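Dps family DNA-binding stress response protein (Thermosynechococcus elongatus, PDB 2C41) probably binds and oxidises iron as an antioxidant member of the Dps family, and may bind DNA, working as an assembly of twelve subunits. Local coordinates at residues A20-M25 / A57-L62; T14-Q19 / Q72-P77; W34-P39 / L93-M98; L27-Y32 / L46-Q51. All coordinates share one frame; numbering follows the deposited sequence.

Overall arrangement
The four contacts follow helix 6-35 along its length. Contacts 1 and 4 are both buried and join this helix to helix 41-68 in nearly the same antiparallel crossing, yet their chemistry differs: contact 1, nearer the centre of the chain, is wholly apolar, while contact 4 adds aromatic packing and a salt bridge. Contacts 2 and 3 lie on opposite sides of the chain's centre, their centres about 30 Å apart, and bring in loop segments. Contact 2 sets a lysine on a loop carbonyl, contact 3 a tyrosine on a helix start. Contact 2 touches contact 1 through L62, and contact 3, only partly buried, touches contact 4 through M98 and T36. All four reach the second subunit.

Contact 1: A20-M25 / A57-L62; sequences ANAVVM and AMIDEL
A22 sets its CB among three side chains of segment 57-62, and V23 lies against one of them, I59; every contact across the pair is apolar. The methyl of A22 lies 3.8 Å from I59 CG1 and 4.0 Å from L62 CD1. M58 takes part more loosely, through its CB, and its thioether then leads elsewhere. Alanine suits this place because the backbones come close: the CA atoms of A22 and I59 are 5.5 Å apart, where the axes of the two short segments run antiparallel at 163° and approach to 8.4 Å.

The second group of contacts joins two beta-branched residues, whose side chains cross at about a right angle. I59 CG1, anti to its own carbonyl carbon (chi1 -62°), lies against A22 CB; the other branch, I59 CG2, is 3.8 Å from V23 CG2. At the end of the chain, I59 CD1 comes within 4.0 Å of V23 CA. An alanine in place of I59 would lack CG1, CG2 and CD1, and would probably leave A22 CB without its nearest neighbour and open a gap beside V23.

The pair forms part of the ferritin-like helical bundle. M58 continues onto L135 and H139 of helix 126-149, M25 reaches helix 95-122, V23 touches Y80 of the short helix 80-83, and I59 also packs on W34 of the second subunit.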
# COMPACT_ATOMS: atom_id res chain seq x y z
N ALA C 20 -8.17 29.42 -16.76
CA ALA C 20 -7.09 29.88 -17.63
C ALA C 20 -5.85 30.27 -16.82
O ALA C 20 -4.73 29.91 -17.20
CB ALA C 20 -7.56 31.06 -18.51
N ASN C 21 -6.06 30.97 -15.71
CA ASN C 21 -4.97 31.34 -14.80
C ASN C 21 -4.25 30.12 -14.22
O ASN C 21 -3.03 30.12 -14.10
CB ASN C 21 -5.45 32.25 -13.66
CG ASN C 21 -5.71 33.68 -14.12
OD1 ASN C 21 -6.34 34.47 -13.40
ND2 ASN C 21 -5.24 34.03 -15.30
N ALA C 22 -5.01 29.08 -13.88
CA ALA C 22 -4.42 27.85 -13.36
C ALA C 22 -3.51 27.20 -14.40
O ALA C 22 -2.41 26.73 -14.08
CB ALA C 22 -5.50 26.88 -12.91
N VAL C 23 -3.96 27.18 -15.65
CA VAL C 23 -3.17 26.61 -16.76
C VAL C 23 -1.86 27.39 -16.95
O VAL C 23 -0.78 26.79 -17.02
CB VAL C 23 -3.98 26.58 -18.07
CG1 VAL C 23 -3.08 26.21 -19.26
CG2 VAL C 23 -5.15 25.59 -17.94
N VAL C 24 -1.95 28.72 -17.04
CA VAL C 24 -0.75 29.55 -17.24
C VAL C 24 0.19 29.48 -16.04
O VAL C 24 1.41 29.37 -16.19
CB VAL C 24 -1.11 31.03 -17.58
CG1 VAL C 24 0.15 31.93 -17.62
CG2 VAL C 24 -1.85 31.07 -18.89
N MET C 25 -0.38 29.52 -14.84
CA MET C 25 0.40 29.42 -13.61
C MET C 25 1.14 28.08 -13.54
O MET C 25 2.31 28.02 -13.15
CB MET C 25 -0.52 29.56 -12.41
CG MET C 25 0.21 29.92 -11.17
SD MET C 25 0.86 31.60 -11.30
CE MET C 25 1.71 31.61 -9.72
N ALA C 57 -3.66 20.57 -10.27
CA ALA C 57 -4.89 19.90 -9.83
C ALA C 57 -6.10 20.81 -9.93
O ALA C 57 -7.23 20.34 -10.10
CB ALA C 57 -4.73 19.40 -8.40
N MET C 58 -5.87 22.11 -9.84
CA MET C 58 -6.95 23.09 -9.89
C MET C 58 -7.56 23.24 -11.27
O MET C 58 -8.71 23.65 -11.39
CB MET C 58 -6.45 24.45 -9.42
CG MET C 58 -5.89 24.41 -8.01
SD MET C 58 -5.44 26.09 -7.55
CE MET C 58 -4.48 25.78 -6.08
N ILE C 59 -6.79 22.92 -12.31
CA ILE C 59 -7.25 23.09 -13.68
C ILE C 59 -8.55 22.31 -13.92
O ILE C 59 -9.55 22.87 -14.36
CB ILE C 59 -6.18 22.66 -14.72
CG1 ILE C 59 -4.93 23.54 -14.59
CG2 ILE C 59 -6.77 22.73 -16.13
CD1 ILE C 59 -3.70 22.96 -15.26
N ASP C 60 -8.52 21.02 -13.61
CA ASP C 60 -9.70 20.19 -13.83
C ASP C 60 -10.87 20.57 -12.91
O ASP C 60 -12.02 20.54 -13.34
CB ASP C 60 -9.35 18.71 -13.68
CG ASP C 60 -10.42 17.81 -14.25
OD1 ASP C 60 -11.15 17.20 -13.45
OD2 ASP C 60 -10.57 17.76 -15.48
N GLU C 61 -10.56 20.96 -11.67
CA GLU C 61 -11.60 21.37 -10.72
C GLU C 61 -12.36 22.60 -11.22
O GLU C 61 -13.59 22.65 -11.18
CB GLU C 61 -11.00 21.69 -9.36
CG GLU C 61 -10.42 20.52 -8.63
CD GLU C 61 -10.43 20.76 -7.15
OE1 GLU C 61 -9.43 21.28 -6.63
OE2 GLU C 61 -11.47 20.47 -6.53
N LEU C 62 -11.61 23.59 -11.69
CA LEU C 62 -12.18 24.84 -12.19
C LEU C 62 -12.90 24.65 -13.53
O LEU C 62 -13.95 25.25 -13.77
CB LEU C 62 -11.09 25.91 -12.32
CG LEU C 62 -10.52 26.41 -10.99
CD1 LEU C 62 -9.15 27.09 -11.21
CD2 LEU C 62 -11.52 27.35 -10.30

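Contact 2: T14-Q19 / Q72-P77; sequences TLKREQ and QPVADP
K16 reaches from helix 6-35 across V74 to Q72, in the loop that follows helix 41-68. Its CB rests 3.6 Å from V74 CG2, and CG and CD stay against the same methyl, each 3.9 Å from V74 CG2. Toward CE the carbonyl of Q72 comes closer, Q72 O being 3.6 Å from K16 CE. A bend at chi4 (-33°) then places NZ for a hydrogen bond to Q72 O, 2.7 Å long and nearly in line with the carbonyl. The ammonium group has a further partner, a water 3.0 Å from K16 NZ that also accepts from Q72 N, so the lysine grips both polar atoms of the Q72 backbone.

Farther along the helix, Q19, extended beyond CG, packs against P73 and the V74 backbone. Q19 also packs on W34 of the second subunit, to which D76 adds a salt bridge with K31 of that chain.

Lysine suits a place with an apolar start and a partly exposed end. Because its ammonium group binds Q72 O directly and Q72 N through water, the polar grip of K16 depends on the path of the loop and not on the side chain of Q72.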
# COMPACT_ATOMS: atom_id res chain seq x y z
N THR C 14 -16.04 34.14 -14.31
CA THR C 14 -14.96 34.01 -13.33
C THR C 14 -14.26 32.66 -13.44
O THR C 14 -13.04 32.59 -13.36
CB THR C 14 -15.39 34.24 -11.86
OG1 THR C 14 -16.08 33.08 -11.35
CG2 THR C 14 -16.26 35.51 -11.72
N LEU C 15 -15.03 31.59 -13.65
CA LEU C 15 -14.44 30.25 -13.72
C LEU C 15 -13.52 30.10 -14.92
O LEU C 15 -12.47 29.47 -14.83
CB LEU C 15 -15.51 29.15 -13.72
CG LEU C 15 -16.22 28.95 -12.37
CD1 LEU C 15 -17.57 28.27 -12.54
CD2 LEU C 15 -15.31 28.18 -11.36
N LYS C 16 -13.90 30.69 -16.05
CA LYS C 16 -13.06 30.63 -17.24
C LYS C 16 -11.73 31.34 -17.00
O LYS C 16 -10.66 30.81 -17.33
CB LYS C 16 -13.79 31.22 -18.46
CG LYS C 16 -14.96 30.38 -18.92
CD LYS C 16 -15.18 30.57 -20.42
CE LYS C 16 -16.64 30.65 -20.83
NZ LYS C 16 -17.63 29.85 -20.06
N ARG C 17 -11.80 32.54 -16.42
CA ARG C 17 -10.59 33.30 -16.10
C ARG C 17 -9.71 32.54 -15.10
O ARG C 17 -8.50 32.43 -15.30
CB ARG C 17 -10.96 34.69 -15.53
CG ARG C 17 -9.74 35.50 -15.05
CD ARG C 17 -10.10 36.98 -14.73
NE ARG C 17 -11.45 37.14 -14.18
CZ ARG C 17 -11.84 36.77 -12.96
NH1 ARG C 17 -10.98 36.21 -12.12
NH2 ARG C 17 -13.10 36.97 -12.58
N GLU C 18 -10.34 32.02 -14.05
CA GLU C 18 -9.63 31.29 -13.01
C GLU C 18 -8.98 30.02 -13.58
O GLU C 18 -7.82 29.72 -13.28
CB GLU C 18 -10.57 30.98 -11.85
CG GLU C 18 -11.02 32.24 -11.07
CD GLU C 18 -10.04 32.68 -10.00
OE1 GLU C 18 -8.95 32.08 -9.87
OE2 GLU C 18 -10.35 33.65 -9.26
N GLN C 19 -9.74 29.30 -14.41
CA GLN C 19 -9.23 28.08 -15.04
C GLN C 19 -8.02 28.40 -15.92
O GLN C 19 -6.99 27.73 -15.84
CB GLN C 19 -10.31 27.40 -15.88
CG GLN C 19 -9.79 26.18 -16.64
CD GLN C 19 -10.60 25.88 -17.89
OE1 GLN C 19 -10.16 25.12 -18.76
NE2 GLN C 19 -11.78 26.46 -17.98
N GLN C 72 -19.64 25.96 -20.16
CA GLN C 72 -18.48 25.30 -20.74
C GLN C 72 -17.20 25.94 -20.22
O GLN C 72 -17.14 27.17 -20.05
CB GLN C 72 -18.50 25.43 -22.26
CG GLN C 72 -19.58 24.60 -22.95
CD GLN C 72 -19.32 24.44 -24.43
OE1 GLN C 72 -19.82 23.52 -25.07
NE2 GLN C 72 -18.52 25.34 -24.99
N PRO C 73 -16.16 25.13 -20.00
CA PRO C 73 -14.88 25.69 -19.60
C PRO C 73 -14.14 26.28 -20.80
O PRO C 73 -14.58 26.10 -21.94
CB PRO C 73 -14.12 24.47 -19.08
CG PRO C 73 -14.63 23.35 -19.92
CD PRO C 73 -16.08 23.66 -20.17
N VAL C 74 -13.04 26.97 -20.56
CA VAL C 74 -12.09 27.26 -21.62
C VAL C 74 -11.58 25.89 -22.07
O VAL C 74 -11.37 25.01 -21.23
CB VAL C 74 -10.93 28.14 -21.13
CG1 VAL C 74 -9.99 28.48 -22.29
CG2 VAL C 74 -11.47 29.44 -20.50
N ALA C 75 -11.41 25.69 -23.37
CA ALA C 75 -10.98 24.38 -23.87
C ALA C 75 -10.04 24.44 -25.08
O ALA C 75 -9.12 23.64 -25.19
CB ALA C 75 -12.20 23.51 -24.18
N ASP C 76 -10.28 25.38 -25.99
CA ASP C 76 -9.37 25.56 -27.13
C ASP C 76 -8.03 26.08 -26.61
O ASP C 76 -7.99 27.12 -25.97
CB ASP C 76 -9.94 26.56 -28.15
CG ASP C 76 -11.26 26.10 -28.78
OD1 ASP C 76 -11.77 26.86 -29.65
OD2 ASP C 76 -11.80 25.02 -28.43
N PRO C 77 -6.92 25.35 -26.87
CA PRO C 77 -5.62 25.83 -26.38
C PRO C 77 -5.29 27.29 -26.73
O PRO C 77 -4.65 27.97 -25.92
CB PRO C 77 -4.64 24.89 -27.07
CG PRO C 77 -5.40 23.61 -27.15
CD PRO C 77 -6.79 24.05 -27.55
O HOH W 1 -20.19 28.76 -21.12

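Contact 3: W34-P39 / L93-M98; sequences WLTYGP and LTVKQM
Y37 holds CG between its backbone N and carbonyl carbon (chi1 61°), while V95 has CG2 anti to its carbonyl carbon; the tyrosine ring and the valine methyl meet where the end of helix 6-35 adjoins the start of helix 95-122. That start is closed by a capping box: T94 OG1 accepts from Q97 N at 3.0 Å, and Q97 OE1 accepts from T94 N at 2.9 Å. Threonine suits the N-cap because its short hydroxyl can reach a backbone N-H of the first turn.

V95 CG2 stands over one face of the Y37 ring, 4.0 Å from the centroid and 19° off the normal, a CH-pi contact. The Y37 hydroxyl touches the capping residue, with OH 3.2 Å from T94 CA, but its hydrogen bond goes to the carbonyl of G153 of a third subunit. An alanine in place of Y37 would probably leave V95 CG2 without its aromatic cover and the G153 carbonyl without this donor.

Closer to the bundle, M98 extends its chain until CE lies 3.9 Å from L35 CB. T36 OG1, buried beside V95, has no polar partner in the model. Between the two backbones sits a water that donates to L93 O at 2.9 Å and, weakly, to L35 O at 3.4 Å.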
# COMPACT_ATOMS: atom_id res chain seq x y z
N TRP C 34 12.15 23.68 -14.72
CA TRP C 34 13.15 23.29 -15.71
C TRP C 34 14.38 24.18 -15.74
O TRP C 34 15.50 23.70 -15.96
CB TRP C 34 12.53 23.26 -17.11
CG TRP C 34 11.43 22.25 -17.27
CD1 TRP C 34 11.37 21.00 -16.70
CD2 TRP C 34 10.26 22.38 -18.08
NE1 TRP C 34 10.22 20.36 -17.09
CE2 TRP C 34 9.52 21.18 -17.94
CE3 TRP C 34 9.75 23.39 -18.90
CZ2 TRP C 34 8.30 20.97 -18.59
CZ3 TRP C 34 8.53 23.18 -19.55
CH2 TRP C 34 7.83 21.97 -19.40
N LEU C 35 14.17 25.48 -15.54
CA LEU C 35 15.21 26.48 -15.79
C LEU C 35 15.92 26.97 -14.54
O LEU C 35 16.86 27.76 -14.63
CB LEU C 35 14.65 27.66 -16.60
CG LEU C 35 14.05 27.33 -17.97
CD1 LEU C 35 13.86 28.60 -18.77
CD2 LEU C 35 14.90 26.33 -18.77
N THR C 36 15.49 26.51 -13.38
CA THR C 36 16.17 26.91 -12.15
C THR C 36 17.61 26.36 -12.14
O THR C 36 17.92 25.37 -12.82
CB THR C 36 15.33 26.58 -10.88
OG1 THR C 36 15.84 27.30 -9.75
CG2 THR C 36 15.30 25.09 -10.61
N TYR C 37 18.49 27.04 -11.42
CA TYR C 37 19.92 26.75 -11.48
C TYR C 37 20.60 27.26 -10.22
O TYR C 37 20.00 28.00 -9.44
CB TYR C 37 20.54 27.41 -12.72
CG TYR C 37 20.42 28.92 -12.72
CD1 TYR C 37 21.44 29.73 -12.21
CD2 TYR C 37 19.27 29.55 -13.24
CE1 TYR C 37 21.32 31.13 -12.20
CE2 TYR C 37 19.14 30.94 -13.24
CZ TYR C 37 20.17 31.73 -12.72
OH TYR C 37 20.04 33.11 -12.72
N GLY C 38 21.86 26.88 -10.03
CA GLY C 38 22.65 27.34 -8.91
C GLY C 38 22.66 26.35 -7.76
O GLY C 38 22.04 25.29 -7.84
N PRO C 39 23.35 26.70 -6.67
CA PRO C 39 23.54 25.81 -5.52
C PRO C 39 22.26 25.37 -4.80
O PRO C 39 22.31 24.46 -3.97
CB PRO C 39 24.42 26.64 -4.57
CG PRO C 39 25.06 27.68 -5.42
CD PRO C 39 24.06 27.99 -6.49
N LEU C 93 15.25 34.36 -17.05
CA LEU C 93 15.07 34.95 -15.73
C LEU C 93 16.07 34.36 -14.74
O LEU C 93 16.44 33.18 -14.85
CB LEU C 93 13.66 34.67 -15.20
CG LEU C 93 12.43 35.06 -16.04
CD1 LEU C 93 11.16 34.56 -15.35
CD2 LEU C 93 12.37 36.56 -16.26
N THR C 94 16.50 35.17 -13.77
CA THR C 94 17.25 34.63 -12.64
C THR C 94 16.29 33.87 -11.75
O THR C 94 15.06 34.03 -11.86
CB THR C 94 17.93 35.73 -11.79
OG1 THR C 94 16.93 36.51 -11.12
CG2 THR C 94 18.82 36.65 -12.66
N VAL C 95 16.83 33.05 -10.85
CA VAL C 95 15.99 32.35 -9.88
C VAL C 95 15.20 33.36 -9.03
O VAL C 95 13.99 33.18 -8.81
CB VAL C 95 16.81 31.37 -9.00
CG1 VAL C 95 15.92 30.67 -8.01
CG2 VAL C 95 17.50 30.33 -9.89
N LYS C 96 15.86 34.42 -8.57
CA LYS C 96 15.18 35.47 -7.81
C LYS C 96 13.99 36.03 -8.58
O LYS C 96 12.90 36.18 -8.03
CB LYS C 96 16.15 36.59 -7.42
CG LYS C 96 15.49 37.74 -6.66
CD LYS C 96 16.52 38.70 -6.11
CE LYS C 96 15.85 39.71 -5.20
NZ LYS C 96 16.76 40.13 -4.11
N GLN C 97 14.20 36.34 -9.86
CA GLN C 97 13.14 36.85 -10.74
C GLN C 97 11.98 35.86 -10.90
O GLN C 97 10.83 36.27 -10.93
CB GLN C 97 13.70 37.22 -12.11
CG GLN C 97 14.41 38.57 -12.11
CD GLN C 97 15.19 38.86 -13.39
OE1 GLN C 97 15.60 37.94 -14.12
NE2 GLN C 97 15.42 40.15 -13.65
N MET C 98 12.30 34.58 -11.02
CA MET C 98 11.25 33.55 -11.12
C MET C 98 10.35 33.57 -9.89
O MET C 98 9.12 33.54 -10.00
CB MET C 98 11.87 32.15 -11.23
CG MET C 98 12.60 31.89 -12.54
SD MET C 98 13.40 30.27 -12.46
CE MET C 98 14.53 30.45 -13.84
O HOH W 2 16.87 30.75 -16.35

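Contact 4: L27-Y32 / L46-Q51; sequences LNYKKY and LLFEEQ
Within the antiparallel pair that helix 6-35 and helix 41-68 form in the ferritin-like bundle, F48 packs on both Y32 and Y29, by face and by edge. Y32 CB stands over the centre of the F48 ring, 3.5 Å from the centroid and only 8° off the normal, a CH-pi contact; phenylalanine suits the place because its flat ring offers an apolar face to this CB. At the rim of the same ring, F48 CD2 meets Y29 CE1 at 3.8 Å. The Y32 ring leads on toward helix 95-122, where its hydroxyl bonds E101.

Q51 lies over one face of the Y29 ring, with Q51 CB 3.6 Å from Y29 CZ. Q51 NE2 appears to donate a bent hydrogen bond to the Y29 hydroxyl, though the position of that oxygen is doubtful.

On another side of the pair the chemistry is ionic. The K30 chain bends at chi2 and chi3, and NZ forms a salt bridge, 2.8 Å, with E49 OE1, which offers its syn lone pair. A water joins the two, donating to E49 OE2 at 2.6 Å and accepting weakly from K30 NZ at 2.9 Å. The charge on K30 NZ is probably steadied by a second carboxylate as well, through its salt bridge to OD2 of D60 of the second subunit.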
# COMPACT_ATOMS: atom_id res chain seq x y z
N LEU C 27 2.02 26.18 -16.18
CA LEU C 27 3.07 26.20 -17.20
C LEU C 27 4.24 27.10 -16.78
O LEU C 27 5.40 26.76 -17.05
CB LEU C 27 2.50 26.60 -18.56
CG LEU C 27 1.52 25.60 -19.19
CD1 LEU C 27 0.88 26.20 -20.43
CD2 LEU C 27 2.20 24.26 -19.51
N ASN C 28 3.94 28.21 -16.11
CA ASN C 28 5.00 29.03 -15.49
C ASN C 28 5.83 28.21 -14.50
O ASN C 28 7.05 28.26 -14.53
CB ASN C 28 4.43 30.24 -14.76
CG ASN C 28 4.00 31.35 -15.70
OD1 ASN C 28 3.44 32.37 -15.25
ND2 ASN C 28 4.26 31.19 -16.98
N TYR C 29 5.16 27.47 -13.62
CA TYR C 29 5.86 26.61 -12.65
C TYR C 29 6.78 25.60 -13.32
O TYR C 29 7.88 25.33 -12.82
CB TYR C 29 4.89 25.92 -11.69
CG TYR C 29 4.70 26.66 -10.38
CD1 TYR C 29 5.81 26.94 -9.56
CD2 TYR C 29 3.44 27.07 -9.95
CE1 TYR C 29 5.66 27.61 -8.35
CE2 TYR C 29 3.27 27.74 -8.73
CZ TYR C 29 4.38 28.00 -7.94
OH TYR C 29 4.25 28.66 -6.74
N LYS C 30 6.34 25.04 -14.44
CA LYS C 30 7.16 24.11 -15.19
C LYS C 30 8.42 24.80 -15.73
O LYS C 30 9.51 24.25 -15.65
CB LYS C 30 6.37 23.42 -16.31
CG LYS C 30 5.34 22.38 -15.80
CD LYS C 30 5.92 21.40 -14.77
CE LYS C 30 6.99 20.48 -15.37
NZ LYS C 30 7.13 19.19 -14.64
N LYS C 31 8.26 26.02 -16.24
CA LYS C 31 9.42 26.81 -16.66
C LYS C 31 10.42 26.94 -15.50
O LYS C 31 11.61 26.67 -15.68
CB LYS C 31 9.02 28.18 -17.19
CG LYS C 31 10.19 29.13 -17.38
CD LYS C 31 9.73 30.40 -18.05
CE LYS C 31 10.91 31.36 -18.27
NZ LYS C 31 10.40 32.67 -18.77
N TYR C 32 9.94 27.34 -14.33
CA TYR C 32 10.82 27.52 -13.18
C TYR C 32 11.50 26.20 -12.79
O TYR C 32 12.70 26.15 -12.58
CB TYR C 32 10.09 28.14 -11.98
CG TYR C 32 9.21 29.34 -12.31
CD1 TYR C 32 9.56 30.25 -13.32
CD2 TYR C 32 8.03 29.56 -11.60
CE1 TYR C 32 8.73 31.36 -13.61
CE2 TYR C 32 7.21 30.65 -11.88
CZ TYR C 32 7.56 31.54 -12.88
OH TYR C 32 6.74 32.60 -13.15
N LEU C 46 12.50 20.89 -6.79
CA LEU C 46 11.41 20.22 -6.08
C LEU C 46 10.28 21.18 -5.70
O LEU C 46 9.11 20.86 -5.91
CB LEU C 46 11.92 19.51 -4.83
CG LEU C 46 12.72 18.26 -5.15
CD1 LEU C 46 13.45 17.71 -3.92
CD2 LEU C 46 11.79 17.21 -5.77
N LEU C 47 10.63 22.34 -5.15
CA LEU C 47 9.62 23.34 -4.78
C LEU C 47 8.71 23.67 -5.94
O LEU C 47 7.48 23.64 -5.81
CB LEU C 47 10.26 24.62 -4.24
CG LEU C 47 9.25 25.72 -3.90
CD1 LEU C 47 8.59 25.48 -2.55
CD2 LEU C 47 9.94 27.07 -3.95
N PHE C 48 9.31 23.96 -7.09
CA PHE C 48 8.54 24.35 -8.27
C PHE C 48 7.64 23.22 -8.77
O PHE C 48 6.52 23.47 -9.20
CB PHE C 48 9.46 24.88 -9.37
CG PHE C 48 10.17 26.17 -9.00
CD1 PHE C 48 11.53 26.33 -9.22
CD2 PHE C 48 9.45 27.23 -8.43
CE1 PHE C 48 12.18 27.53 -8.88
CE2 PHE C 48 10.08 28.44 -8.09
CZ PHE C 48 11.44 28.59 -8.31
N GLU C 49 8.13 21.99 -8.68
CA GLU C 49 7.32 20.84 -9.07
C GLU C 49 6.16 20.63 -8.09
O GLU C 49 5.04 20.37 -8.50
CB GLU C 49 8.19 19.58 -9.18
CG GLU C 49 7.43 18.37 -9.72
CD GLU C 49 7.11 18.43 -11.22
OE1 GLU C 49 7.32 19.47 -11.89
OE2 GLU C 49 6.64 17.41 -11.75
N GLU C 50 6.44 20.78 -6.80
CA GLU C 50 5.44 20.54 -5.76
C GLU C 50 4.31 21.56 -5.85
O GLU C 50 3.13 21.19 -5.90
CB GLU C 50 6.09 20.55 -4.38
CG GLU C 50 6.94 19.33 -4.13
CD GLU C 50 7.91 19.50 -2.98
OE1 GLU C 50 8.17 20.66 -2.55
OE2 GLU C 50 8.44 18.48 -2.52
N GLN C 51 4.67 22.84 -5.90
CA GLN C 51 3.66 23.89 -5.98
C GLN C 51 2.98 23.86 -7.35
O GLN C 51 1.76 24.02 -7.45
CB GLN C 51 4.24 25.25 -5.59
CG GLN C 51 4.90 25.18 -4.19
CD GLN C 51 5.08 26.51 -3.47
OE1 GLN C 51 5.15 26.53 -2.25
NE2 GLN C 51 5.17 27.60 -4.21
O HOH W 3 6.32 16.50 -14.12